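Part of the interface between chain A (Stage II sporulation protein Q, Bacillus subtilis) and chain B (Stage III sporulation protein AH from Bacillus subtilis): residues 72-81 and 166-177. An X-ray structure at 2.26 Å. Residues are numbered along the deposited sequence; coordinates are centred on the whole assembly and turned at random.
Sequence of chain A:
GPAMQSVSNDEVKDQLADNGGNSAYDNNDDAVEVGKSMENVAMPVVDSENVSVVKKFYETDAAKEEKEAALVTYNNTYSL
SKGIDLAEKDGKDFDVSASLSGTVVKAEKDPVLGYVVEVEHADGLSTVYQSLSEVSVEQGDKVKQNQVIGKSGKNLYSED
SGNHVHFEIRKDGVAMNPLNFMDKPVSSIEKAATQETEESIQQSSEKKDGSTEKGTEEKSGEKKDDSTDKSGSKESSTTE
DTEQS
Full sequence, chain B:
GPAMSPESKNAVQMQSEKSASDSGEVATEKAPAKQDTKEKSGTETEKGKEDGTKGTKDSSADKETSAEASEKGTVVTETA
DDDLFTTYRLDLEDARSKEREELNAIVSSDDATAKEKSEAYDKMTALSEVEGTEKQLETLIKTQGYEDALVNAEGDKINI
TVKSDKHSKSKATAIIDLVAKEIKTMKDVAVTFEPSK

Chain A 72-81: VTYNNTYSLS
Chain B, residues 166-177: KHSKSKATAIID

No clear hydrogen bond joins these two stretches, although polar side chains crowd one end of the contact; it consists largely of van der Waals and CH-pi approaches, a useful illustration of how a hairpin strand and a helix can pack around a tyrosine ring.

In chain A a hairpin supplies the surface. Val A72 N donates to Ser A79 O and Ser A79 N to Val A72 O, both at 2.8 Å, and Tyr A74 N donates to Thr A77 O at 2.8 Å, closing a turn through Asn A75 and Asn A76. Along strand 77-80 the side chains alternate: Tyr A78 points toward chain B, while Thr A77 and Ser A79 point away. In chain B, extended residues 166-168 lead into a helix that starts at Lys B169. Ser B168 (chi1 81°, p) caps it, its OG accepting from Lys B171 N at 3.1 Å. Strand and helix run at 51° to each other, with axes 9.4 Å apart at closest approach.

The register pairs Asn A76 CA with His B167 CA (6.9 Å), Tyr A78 CA with Ala B172 CA (6.8 Å) and Leu A80 with Ile B176. The step from the second pair to the third sets two strand residues against four of the helix, about one turn. Ala B172 and Ile B176 both point toward chain A, whereas Leu A80 starts sideways and its end swings nearer.

Tyr A78 (chi1 m, chi2 -103°) is the centrepiece. Ala B172 CB lies over its ring face, 4.0 Å from the centroid, a CH-pi contact. The hydroxyl reaches the loop, with Tyr A78 OH 3.0 Å from His B167 CD2. His B167 (chi1 p, chi2 -59°) in turn offers a face to Asn A76, whose CB stands 4.0 Å from the imidazole centroid. Beyond the tyrosine, Leu A80 CD2 lies 3.5 Å from Ile B176 CD1; both side chains are m, t. Thr A73 OG1 approaches Lys B169 CE at 3.7 Å.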

# COMPACT_ATOMS: atom_id res chain seq x y z
N VAL A 72 -10.08 -22.72 -14.49
CA VAL A 72 -9.62 -23.91 -13.80
C VAL A 72 -10.12 -23.89 -12.34
O VAL A 72 -9.76 -23.00 -11.62
CB VAL A 72 -8.11 -23.97 -13.80
CG1 VAL A 72 -7.64 -24.98 -12.77
CG2 VAL A 72 -7.63 -24.31 -15.21
N THR A 73 -10.91 -24.88 -11.97
CA THR A 73 -11.40 -24.99 -10.62
C THR A 73 -10.72 -26.09 -9.82
O THR A 73 -10.76 -27.25 -10.17
CB THR A 73 -12.86 -25.33 -10.59
OG1 THR A 73 -13.55 -24.51 -11.51
CG2 THR A 73 -13.41 -25.09 -9.24
N TYR A 74 -10.12 -25.69 -8.72
CA TYR A 74 -9.50 -26.59 -7.80
C TYR A 74 -10.34 -26.94 -6.60
O TYR A 74 -10.95 -27.99 -6.57
CB TYR A 74 -8.19 -26.01 -7.32
CG TYR A 74 -7.23 -27.01 -6.74
CD1 TYR A 74 -7.53 -28.36 -6.70
CD2 TYR A 74 -6.03 -26.60 -6.21
CE1 TYR A 74 -6.65 -29.27 -6.16
CE2 TYR A 74 -5.15 -27.50 -5.67
CZ TYR A 74 -5.46 -28.83 -5.65
OH TYR A 74 -4.57 -29.71 -5.09
N ASN A 75 -10.42 -26.09 -5.60
CA ASN A 75 -11.24 -26.45 -4.45
C ASN A 75 -12.19 -25.29 -4.30
O ASN A 75 -13.28 -25.30 -4.84
CB ASN A 75 -10.54 -26.79 -3.15
CG ASN A 75 -9.62 -27.97 -3.28
OD1 ASN A 75 -10.01 -29.10 -3.05
ND2 ASN A 75 -8.39 -27.71 -3.66
N ASN A 76 -11.77 -24.26 -3.57
CA ASN A 76 -12.41 -22.96 -3.67
C ASN A 76 -11.40 -22.01 -4.21
O ASN A 76 -11.39 -20.80 -3.87
CB ASN A 76 -12.96 -22.49 -2.34
CG ASN A 76 -13.16 -23.62 -1.42
OD1 ASN A 76 -12.18 -24.16 -0.93
ND2 ASN A 76 -14.42 -24.03 -1.21
N THR A 77 -10.54 -22.57 -5.06
CA THR A 77 -9.65 -21.79 -5.86
C THR A 77 -10.08 -21.88 -7.32
O THR A 77 -10.41 -23.01 -7.81
CB THR A 77 -8.21 -22.19 -5.56
OG1 THR A 77 -7.81 -21.49 -4.37
CG2 THR A 77 -7.23 -21.82 -6.67
N TYR A 78 -10.15 -20.71 -8.00
CA TYR A 78 -10.27 -20.62 -9.44
C TYR A 78 -9.03 -19.99 -10.08
O TYR A 78 -8.43 -19.06 -9.54
CB TYR A 78 -11.45 -19.75 -9.76
CG TYR A 78 -12.71 -20.24 -9.10
CD1 TYR A 78 -13.67 -20.94 -9.83
CD2 TYR A 78 -12.94 -20.03 -7.74
CE1 TYR A 78 -14.85 -21.40 -9.22
CE2 TYR A 78 -14.09 -20.47 -7.14
CZ TYR A 78 -15.05 -21.17 -7.88
OH TYR A 78 -16.22 -21.64 -7.29
N SER A 79 -8.63 -20.47 -11.24
CA SER A 79 -7.44 -19.94 -11.82
C SER A 79 -7.80 -19.82 -13.32
O SER A 79 -8.88 -20.32 -13.74
CB SER A 79 -6.27 -20.87 -11.48
OG SER A 79 -5.36 -21.05 -12.55
N LEU A 80 -7.00 -19.08 -14.10
CA LEU A 80 -7.35 -18.79 -15.51
C LEU A 80 -6.89 -19.98 -16.32
O LEU A 80 -5.85 -20.54 -15.98
CB LEU A 80 -6.54 -17.61 -16.00
CG LEU A 80 -6.79 -16.23 -15.36
CD1 LEU A 80 -6.06 -15.22 -16.23
CD2 LEU A 80 -8.24 -15.90 -15.23
N SER A 81 -7.58 -20.42 -17.39
CA SER A 81 -6.99 -21.54 -18.16
C SER A 81 -5.84 -21.05 -19.08
O SER A 81 -6.07 -20.15 -19.84
CB SER A 81 -8.05 -22.23 -18.95
OG SER A 81 -7.43 -23.02 -19.95
N LYS B 166 -20.19 -18.39 0.22
CA LYS B 166 -20.51 -18.86 -1.11
C LYS B 166 -19.40 -18.46 -2.10
O LYS B 166 -18.87 -17.37 -2.06
CB LYS B 166 -21.89 -18.32 -1.49
CG LYS B 166 -22.98 -18.83 -0.53
CD LYS B 166 -23.86 -17.70 0.01
CE LYS B 166 -24.80 -17.14 -1.05
NZ LYS B 166 -25.83 -18.15 -1.42
N HIS B 167 -19.02 -19.40 -2.95
CA HIS B 167 -18.13 -19.13 -4.08
C HIS B 167 -18.76 -19.74 -5.33
O HIS B 167 -19.52 -20.71 -5.24
CB HIS B 167 -16.73 -19.73 -3.83
CG HIS B 167 -16.71 -21.23 -3.66
ND1 HIS B 167 -17.41 -21.89 -2.68
CD2 HIS B 167 -16.04 -22.18 -4.35
CE1 HIS B 167 -17.20 -23.19 -2.78
NE2 HIS B 167 -16.37 -23.39 -3.79
N SER B 168 -18.48 -19.17 -6.50
CA SER B 168 -18.97 -19.74 -7.77
C SER B 168 -18.11 -19.28 -8.96
O SER B 168 -17.30 -18.34 -8.86
CB SER B 168 -20.46 -19.41 -8.00
OG SER B 168 -20.64 -18.09 -8.51
N LYS B 169 -18.26 -19.95 -10.09
CA LYS B 169 -17.61 -19.50 -11.32
C LYS B 169 -18.04 -18.06 -11.69
O LYS B 169 -17.21 -17.24 -12.16
CB LYS B 169 -17.96 -20.43 -12.45
CG LYS B 169 -17.49 -21.85 -12.28
CD LYS B 169 -16.83 -22.31 -13.60
CE LYS B 169 -16.50 -23.82 -13.65
NZ LYS B 169 -17.47 -24.45 -14.59
N SER B 170 -19.33 -17.77 -11.51
CA SER B 170 -19.84 -16.41 -11.59
C SER B 170 -19.00 -15.44 -10.78
O SER B 170 -18.38 -14.53 -11.34
CB SER B 170 -21.23 -16.34 -11.02
OG SER B 170 -22.15 -16.19 -12.05
N LYS B 171 -19.00 -15.65 -9.46
CA LYS B 171 -18.35 -14.74 -8.51
C LYS B 171 -16.89 -14.52 -8.81
O LYS B 171 -16.37 -13.40 -8.65
CB LYS B 171 -18.53 -15.24 -7.10
CG LYS B 171 -19.99 -15.19 -6.68
CD LYS B 171 -20.15 -15.00 -5.16
CE LYS B 171 -21.62 -15.08 -4.74
NZ LYS B 171 -22.02 -14.20 -3.58
N ALA B 172 -16.23 -15.56 -9.29
CA ALA B 172 -14.78 -15.53 -9.48
C ALA B 172 -14.44 -14.75 -10.69
O ALA B 172 -13.42 -14.05 -10.78
CB ALA B 172 -14.30 -16.86 -9.66
N THR B 173 -15.30 -14.91 -11.68
CA THR B 173 -15.06 -14.26 -12.95
C THR B 173 -15.33 -12.72 -12.79
O THR B 173 -14.61 -11.84 -13.37
CB THR B 173 -15.85 -15.00 -14.00
OG1 THR B 173 -15.24 -14.77 -15.28
CG2 THR B 173 -17.31 -14.59 -13.98
N ALA B 174 -16.31 -12.37 -11.98
CA ALA B 174 -16.52 -10.93 -11.70
C ALA B 174 -15.29 -10.34 -10.96
O ALA B 174 -14.89 -9.20 -11.23
CB ALA B 174 -17.81 -10.71 -10.94
N ILE B 175 -14.66 -11.11 -10.08
CA ILE B 175 -13.41 -10.63 -9.50
C ILE B 175 -12.28 -10.53 -10.51
O ILE B 175 -11.60 -9.53 -10.61
CB ILE B 175 -13.03 -11.48 -8.34
CG1 ILE B 175 -14.04 -11.20 -7.21
CG2 ILE B 175 -11.49 -11.26 -7.94
CD1 ILE B 175 -13.77 -12.04 -5.96
N ILE B 176 -12.09 -11.57 -11.32
CA ILE B 176 -11.02 -11.54 -12.32
C ILE B 176 -11.24 -10.42 -13.31
O ILE B 176 -10.30 -9.86 -13.88
CB ILE B 176 -10.86 -12.91 -13.05
CG1 ILE B 176 -10.31 -13.94 -12.09
CG2 ILE B 176 -9.91 -12.77 -14.26
CD1 ILE B 176 -10.49 -15.39 -12.66
N ASP B 177 -12.50 -10.04 -13.49
CA ASP B 177 -12.77 -8.88 -14.40
C ASP B 177 -12.13 -7.55 -13.91
O ASP B 177 -11.70 -6.74 -14.76
CB ASP B 177 -14.24 -8.77 -14.77
CG ASP B 177 -14.68 -9.92 -15.68
OD1 ASP B 177 -13.75 -10.60 -16.29
OD2 ASP B 177 -15.92 -10.15 -15.77